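Local coordinates for protein anaphase-promoting complex subunit CUT9 (Schizosaccharomyces pombe, PDB 2XPI) that forms a homodimeric TPR subunit of the anaphase-promoting complex, the E3 ubiquitin ligase that controls progression through mitosis and the G1 phase, at residues 93-98 / 124-129; 131-136 / 156-161; 152-157 / 196-201. All blocks are in the same frame, centred on the assembly; numbering follows the deposited sequence.

Contact 1 of 3, residues 93-98 / 124-129; sequences DALMQQ and AQVYCC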
# COMPACT_ATOMS: atom_id res chain seq x y z
N ASP A 93 -5.22 15.83 13.47
CA ASP A 93 -5.28 14.69 14.36
C ASP A 93 -5.83 13.49 13.60
O ASP A 93 -5.39 12.37 13.82
CB ASP A 93 -6.09 15.02 15.60
CG ASP A 93 -6.18 13.85 16.53
OD1 ASP A 93 -7.29 13.28 16.66
OD2 ASP A 93 -5.15 13.48 17.12
N ALA A 94 -6.77 13.73 12.70
CA ALA A 94 -7.29 12.63 11.87
C ALA A 94 -6.15 11.92 11.12
O ALA A 94 -6.02 10.70 11.18
CB ALA A 94 -8.36 13.13 10.89
N LEU A 95 -5.36 12.70 10.40
CA LEU A 95 -4.17 12.25 9.71
C LEU A 95 -3.35 11.38 10.64
O LEU A 95 -3.10 10.20 10.39
CB LEU A 95 -3.34 13.49 9.37
CG LEU A 95 -2.84 13.72 7.96
CD1 LEU A 95 -1.84 14.90 7.97
CD2 LEU A 95 -2.21 12.46 7.42
N MET A 96 -2.94 11.98 11.75
CA MET A 96 -2.08 11.35 12.72
C MET A 96 -2.68 10.04 13.19
O MET A 96 -1.95 9.12 13.52
CB MET A 96 -1.90 12.29 13.91
CG MET A 96 -0.48 12.73 14.20
SD MET A 96 0.29 13.89 13.07
CE MET A 96 0.68 12.81 11.73
N GLN A 97 -4.00 9.96 13.22
CA GLN A 97 -4.66 8.76 13.73
C GLN A 97 -5.06 7.83 12.59
O GLN A 97 -5.73 6.81 12.83
CB GLN A 97 -5.87 9.11 14.56
CG GLN A 97 -5.57 9.83 15.85
CD GLN A 97 -6.72 9.69 16.82
OE1 GLN A 97 -7.25 10.68 17.33
NE2 GLN A 97 -7.13 8.46 17.05
N GLN A 98 -4.65 8.18 11.37
CA GLN A 98 -4.88 7.34 10.20
C GLN A 98 -6.36 7.10 9.99
O GLN A 98 -6.77 6.04 9.52
CB GLN A 98 -4.15 6.01 10.33
CG GLN A 98 -2.68 6.19 10.61
CD GLN A 98 -1.96 4.88 10.81
OE1 GLN A 98 -1.49 4.26 9.85
NE2 GLN A 98 -1.86 4.44 12.06
N ALA A 124 -3.50 17.39 0.37
CA ALA A 124 -2.68 16.56 -0.50
C ALA A 124 -2.00 15.42 0.27
O ALA A 124 -1.93 14.29 -0.23
CB ALA A 124 -1.64 17.42 -1.21
N GLN A 125 -1.52 15.72 1.48
CA GLN A 125 -0.88 14.72 2.35
C GLN A 125 -1.78 13.53 2.60
O GLN A 125 -1.34 12.38 2.53
CB GLN A 125 -0.56 15.34 3.70
CG GLN A 125 0.84 15.85 3.83
CD GLN A 125 1.82 14.73 3.98
OE1 GLN A 125 2.32 14.46 5.07
NE2 GLN A 125 2.07 14.03 2.89
N VAL A 126 -3.04 13.83 2.89
CA VAL A 126 -4.02 12.80 3.18
C VAL A 126 -4.12 11.88 1.96
O VAL A 126 -4.06 10.64 2.09
CB VAL A 126 -5.41 13.42 3.57
CG1 VAL A 126 -6.44 12.34 3.81
CG2 VAL A 126 -5.28 14.32 4.81
N TYR A 127 -4.25 12.46 0.78
CA TYR A 127 -4.36 11.65 -0.42
C TYR A 127 -3.15 10.74 -0.60
O TYR A 127 -3.29 9.62 -1.08
CB TYR A 127 -4.53 12.52 -1.67
CG TYR A 127 -5.81 13.32 -1.70
CD1 TYR A 127 -6.88 12.99 -0.86
CD2 TYR A 127 -5.96 14.39 -2.56
CE1 TYR A 127 -8.05 13.73 -0.87
CE2 TYR A 127 -7.12 15.13 -2.58
CZ TYR A 127 -8.17 14.79 -1.73
OH TYR A 127 -9.34 15.51 -1.77
N CYS A 128 -1.97 11.23 -0.24
CA CYS A 128 -0.76 10.43 -0.37
C CYS A 128 -0.74 9.25 0.56
O CYS A 128 -0.20 8.19 0.23
CB CYS A 128 0.49 11.25 -0.10
SG CYS A 128 0.99 12.24 -1.49
N CYS A 129 -1.31 9.44 1.75
CA CYS A 129 -1.42 8.34 2.71
C CYS A 129 -2.37 7.27 2.24
O CYS A 129 -2.33 6.14 2.69
CB CYS A 129 -1.87 8.87 4.08
SG CYS A 129 -0.64 9.96 4.81
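Leu95 of TPR 1 packs on Val126 and Cys129 of TPR 2, joining the first helices of two consecutive tetratricopeptide repeats, 83-96 and 117-129, in the side-by-side stacking from which a TPR superhelix is built. The contact is apolar, with no hydrogen bond from one segment to the other, and rests on one leucine reaching over to the neighbouring helix. The backbones come nearest at Leu95 CA and Val126 CA, 6.6 Å apart. From an alpha-beta bond that does not aim at the other helix, the Leu95 chain extends (chi2 -170°, CD1 anti to CA) and spreads its end over one turn of 124-129. Its branch carbon CG lies 4.0 Å from Val126 CG2, where the two side chains cross obliquely. The methyl CD2 reaches Cys129 SG at 3.9 Å, while CD1 goes to the other flank, 4.5 Å from Gln125 CB. Val126 offers CG2 because CG1 takes the place anti to the backbone N (chi1 178°), leaving CG2 beside that nitrogen. Gln125, Val126 and Cys129 thus make a shallow seat with one residue for each part of the leucine fork. Just beyond the contact, after Met96, the helix ends in a Schellman motif: Gln98, with positive phi, gives its N to Leu95 O at 2.7 Å, and Gln99 N returns to Ala94 O. Helix 100-114, the second of TPR 1, closes one side of the contact, with Ala103 against Ala94 and Val126 and Tyr100 against Cys129. Beyond 124-129, Leu155 of helix 150-162 packs on Ala124, Gln125 and Cys128; on the far flank of 93-98, Asp93 accepts a hydrogen bond from Ile196 N of the second subunit.

Contact 2 of 3, residues 131-136 / 156-161; sequences GDYARA and AAFCLV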
# COMPACT_ATOMS: atom_id res chain seq x y z
N GLY A 131 -2.57 6.58 -0.93
CA GLY A 131 -2.00 6.14 -2.19
C GLY A 131 -2.57 6.80 -3.44
O GLY A 131 -2.20 6.42 -4.55
N ASP A 132 -3.46 7.77 -3.28
CA ASP A 132 -4.04 8.52 -4.40
C ASP A 132 -3.08 9.61 -4.83
O ASP A 132 -3.32 10.79 -4.58
CB ASP A 132 -5.38 9.14 -4.02
CG ASP A 132 -6.53 8.16 -4.10
OD1 ASP A 132 -6.61 7.27 -3.23
OD2 ASP A 132 -7.36 8.27 -5.03
N TYR A 133 -2.01 9.20 -5.49
CA TYR A 133 -0.93 10.09 -5.88
C TYR A 133 -1.32 10.97 -7.04
O TYR A 133 -1.01 12.15 -7.05
CB TYR A 133 0.32 9.29 -6.21
CG TYR A 133 0.88 8.52 -5.04
CD1 TYR A 133 1.42 9.19 -3.94
CD2 TYR A 133 0.90 7.13 -5.04
CE1 TYR A 133 1.94 8.49 -2.86
CE2 TYR A 133 1.40 6.42 -3.97
CZ TYR A 133 1.93 7.10 -2.89
OH TYR A 133 2.46 6.38 -1.83
N ALA A 134 -1.99 10.39 -8.03
CA ALA A 134 -2.54 11.22 -9.11
C ALA A 134 -3.42 12.31 -8.50
O ALA A 134 -3.33 13.48 -8.89
CB ALA A 134 -3.33 10.37 -10.09
N ARG A 135 -4.27 11.95 -7.55
CA ARG A 135 -5.19 12.92 -6.98
C ARG A 135 -4.52 14.09 -6.25
O ARG A 135 -4.87 15.24 -6.48
CB ARG A 135 -6.22 12.25 -6.07
CG ARG A 135 -7.30 13.23 -5.67
CD ARG A 135 -8.34 12.58 -4.81
NE ARG A 135 -9.63 13.22 -4.98
CZ ARG A 135 -10.62 13.07 -4.12
NH1 ARG A 135 -10.44 12.32 -3.05
NH2 ARG A 135 -11.79 13.67 -4.32
N ALA A 136 -3.57 13.80 -5.35
CA ALA A 136 -2.76 14.85 -4.74
C ALA A 136 -2.04 15.66 -5.82
O ALA A 136 -2.03 16.89 -5.78
CB ALA A 136 -1.74 14.26 -3.78
N ALA A 156 4.16 17.69 -4.64
CA ALA A 156 3.80 17.43 -6.03
C ALA A 156 4.90 16.60 -6.70
O ALA A 156 4.62 15.63 -7.39
CB ALA A 156 3.54 18.71 -6.79
N ALA A 157 6.16 16.99 -6.49
CA ALA A 157 7.29 16.24 -7.03
C ALA A 157 7.29 14.82 -6.47
O ALA A 157 7.51 13.84 -7.20
CB ALA A 157 8.61 16.94 -6.69
N PHE A 158 7.07 14.71 -5.17
CA PHE A 158 7.04 13.42 -4.50
C PHE A 158 6.00 12.49 -5.13
O PHE A 158 6.24 11.30 -5.27
CB PHE A 158 6.75 13.63 -3.03
CG PHE A 158 6.68 12.36 -2.25
CD1 PHE A 158 5.54 11.58 -2.28
CD2 PHE A 158 7.74 11.99 -1.43
CE1 PHE A 158 5.46 10.41 -1.53
CE2 PHE A 158 7.67 10.83 -0.68
CZ PHE A 158 6.54 10.04 -0.74
N CYS A 159 4.84 13.04 -5.51
CA CYS A 159 3.77 12.24 -6.12
C CYS A 159 4.15 11.84 -7.52
O CYS A 159 3.82 10.75 -7.98
CB CYS A 159 2.47 13.04 -6.20
SG CYS A 159 1.67 13.32 -4.61
N LEU A 160 4.83 12.76 -8.21
CA LEU A 160 5.26 12.53 -9.56
C LEU A 160 6.22 11.35 -9.57
O LEU A 160 6.09 10.45 -10.39
CB LEU A 160 5.89 13.81 -10.12
CG LEU A 160 5.21 14.41 -11.36
CD1 LEU A 160 3.79 13.90 -11.56
CD2 LEU A 160 5.24 15.95 -11.33
N VAL A 161 7.16 11.35 -8.63
CA VAL A 161 8.07 10.22 -8.45
C VAL A 161 7.32 8.91 -8.15
O VAL A 161 7.67 7.86 -8.69
CB VAL A 161 9.14 10.51 -7.37
CG1 VAL A 161 9.74 9.22 -6.82
CG2 VAL A 161 10.24 11.41 -7.94
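With SG anti to its carbonyl carbon (chi1 -71°), Cys159 directs its sulfur at helix 133-142, and Tyr133, whose CG is likewise anti to its own carbonyl carbon (chi1 -64°), brings the edge of its ring to that sulfur. The CA atoms of Tyr133 and Cys159 are 5.2 Å apart, an approach close enough for side chain to meet backbone: Cys159 CB lies 3.7 Å from Tyr133 O. Cys159 SG sits at the edge of the Tyr133 ring, near its plane, 4.2 Å from CD1. One turn further along the helix, the Ala136 methyl CB touches the same SG at 3.6 Å, so the sulfur touches both Tyr133 and Ala136. Farther out, Tyr133 CE1 meets Phe158 CE1 at 4.2 Å; the tyrosine atom comes in at the edge of the phenylalanine ring, so the rings touch by their CE1 corners and do not stack. Over one face of the Tyr133 ring, offset toward the rim, lies the carbonyl carbon of Gly131, the residue that ends the preceding helix in a Schellman motif. Phe158 also packs on Gln98 of the second subunit. The arrangement joins the second helix of TPR 2 to the first helix of TPR 3, the packing between successive repeats that carries a TPR solenoid onward.

Contact 3 of 3, residues 152-157 / 196-201; sequences CRYLAA and IKLEAS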
# COMPACT_ATOMS: atom_id res chain seq x y z
N CYS A 152 4.36 22.48 -1.18
CA CYS A 152 3.52 21.99 -2.27
C CYS A 152 4.37 21.52 -3.45
O CYS A 152 4.02 20.57 -4.14
CB CYS A 152 2.51 23.06 -2.70
SG CYS A 152 1.20 23.45 -1.47
N ARG A 153 5.50 22.17 -3.67
CA ARG A 153 6.44 21.75 -4.70
C ARG A 153 7.07 20.40 -4.32
O ARG A 153 7.09 19.46 -5.12
CB ARG A 153 7.53 22.81 -4.91
CG ARG A 153 8.36 22.60 -6.14
CD ARG A 153 9.26 23.80 -6.40
NE ARG A 153 9.24 24.16 -7.81
CZ ARG A 153 8.54 25.16 -8.33
NH1 ARG A 153 7.81 25.94 -7.54
NH2 ARG A 153 8.58 25.39 -9.64
N TYR A 154 7.58 20.31 -3.10
CA TYR A 154 8.06 19.03 -2.62
C TYR A 154 7.03 17.91 -2.81
O TYR A 154 7.37 16.83 -3.31
CB TYR A 154 8.42 19.12 -1.15
CG TYR A 154 8.77 17.79 -0.56
CD1 TYR A 154 9.98 17.16 -0.86
CD2 TYR A 154 7.90 17.14 0.31
CE1 TYR A 154 10.31 15.92 -0.33
CE2 TYR A 154 8.22 15.90 0.86
CZ TYR A 154 9.42 15.29 0.53
OH TYR A 154 9.76 14.07 1.07
N LEU A 155 5.79 18.15 -2.39
CA LEU A 155 4.80 17.08 -2.37
C LEU A 155 4.32 16.70 -3.77
O LEU A 155 4.11 15.52 -4.06
CB LEU A 155 3.62 17.42 -1.46
CG LEU A 155 2.73 16.20 -1.19
CD1 LEU A 155 3.54 15.01 -0.74
CD2 LEU A 155 1.66 16.54 -0.17
N ALA A 156 4.16 17.69 -4.64
CA ALA A 156 3.80 17.43 -6.03
C ALA A 156 4.90 16.60 -6.70
O ALA A 156 4.62 15.63 -7.39
CB ALA A 156 3.54 18.71 -6.79
N ALA A 157 6.16 16.99 -6.49
CA ALA A 157 7.29 16.24 -7.03
C ALA A 157 7.29 14.82 -6.47
O ALA A 157 7.51 13.84 -7.20
CB ALA A 157 8.61 16.94 -6.69
N ILE A 196 13.78 18.93 8.54
CA ILE A 196 14.68 18.89 7.37
C ILE A 196 14.36 20.05 6.43
O ILE A 196 13.21 20.24 6.08
CB ILE A 196 14.47 17.63 6.50
CG1 ILE A 196 14.22 16.36 7.33
CG2 ILE A 196 15.59 17.49 5.47
CD1 ILE A 196 15.16 16.15 8.39
N LYS A 197 15.37 20.81 6.00
CA LYS A 197 15.09 21.94 5.11
C LYS A 197 14.49 21.40 3.85
O LYS A 197 15.03 20.49 3.26
CB LYS A 197 16.35 22.71 4.78
CG LYS A 197 17.01 23.37 5.97
CD LYS A 197 17.99 24.40 5.51
CE LYS A 197 18.62 25.11 6.70
NZ LYS A 197 19.33 26.36 6.28
N LEU A 198 13.36 21.94 3.42
CA LEU A 198 12.72 21.45 2.21
C LEU A 198 13.69 21.52 1.02
O LEU A 198 13.59 20.72 0.07
CB LEU A 198 11.41 22.18 1.94
CG LEU A 198 10.22 21.71 2.79
CD1 LEU A 198 9.01 22.63 2.61
CD2 LEU A 198 9.85 20.27 2.45
N GLU A 199 14.64 22.44 1.06
CA GLU A 199 15.68 22.47 0.05
C GLU A 199 16.43 21.13 0.00
O GLU A 199 16.73 20.61 -1.08
CB GLU A 199 16.67 23.61 0.30
CG GLU A 199 17.78 23.68 -0.75
CD GLU A 199 18.80 24.77 -0.48
OE1 GLU A 199 18.60 25.56 0.48
OE2 GLU A 199 19.80 24.84 -1.22
N ALA A 200 16.73 20.56 1.17
CA ALA A 200 17.42 19.29 1.20
C ALA A 200 16.55 18.22 0.57
O ALA A 200 16.98 17.52 -0.36
CB ALA A 200 17.75 18.91 2.59
N SER A 201 15.32 18.13 1.05
CA SER A 201 14.38 17.10 0.62
C SER A 201 14.15 17.07 -0.88
O SER A 201 13.95 16.01 -1.46
CB SER A 201 13.04 17.27 1.36
OG SER A 201 13.23 17.12 2.76
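Leu198 and Ser201, one helical turn apart at the start of helix 198-212, hold the ring of Tyr154 from helix 150-162. The pair joins the first helix of TPR 3 to the first helix of TPR 4, again the stacking of neighbouring repeats in a TPR array, although 38 residues, among them helix 166-173, lie between the two segments in the chain. Along 196-201, Ile196 comes first; it packs on Trp90 of the second subunit. Lys197 follows at the N-cap position: its N is bonded to Asp230, and its O receives the N-H of Ser201 at 3.2 Å. Leu198 then makes the first touch. With its CG anti to the carbonyl carbon (chi1 -79°), its methyl CD2 is brought up to the root of the tyrosine, 4.0 Å from both Tyr154 CB and Tyr154 CG, the two side chains crossing at about a right angle. Glu199 turns elsewhere, to Gln47 and to Asn177, a residue of a gold(I) cyanide site, and Ala200 rests on Asp230. Ser201 makes the second touch, farther out along the ring. Tyr154 gets there because its CG stands anti to the backbone N (chi1 173°), carrying the ring from the helix toward 198-201. Both polar ends turn to the second subunit: Tyr154 OH donates to the backbone O of its Gln97, and Ser201 OG is hydrogen-bonded to the side chain of its Gln99 and lies close to the Gln97 amide, whose orientation is uncertain. Tyrosine and serine therefore serve two interfaces, their carbon atoms the repeat junction and their hydroxyls the dimer. On the carbon side the approach is oblique to the ring, Ser201 CB lying 3.8 Å from Tyr154 CD1 and 3.5 Å from Tyr154 CE1.

Overall arrangement
The three contacts follow the solenoid from TPR 1 to TPR 4, within the repeats 1-7 that mediate homodimerization, and all three touch the second subunit. Contacts 1 and 2, with centres about 14 Å apart, meet where Cys128 SG packs 3.4 Å from Cys159 SG. Contacts 2 and 3, about 13 Å between centres, share Ala156 and Ala157 on helix 150-162. That helix also ties contact 3 back to contact 1, about 17 Å away, centre to centre, through Leu155 CD2, which lies 3.6 Å from Ala124 CB. Bound gold(I) cyanide ions lie about 8 Å from the side chains of Ala136 in contact 2 and Ser201 in contact 3.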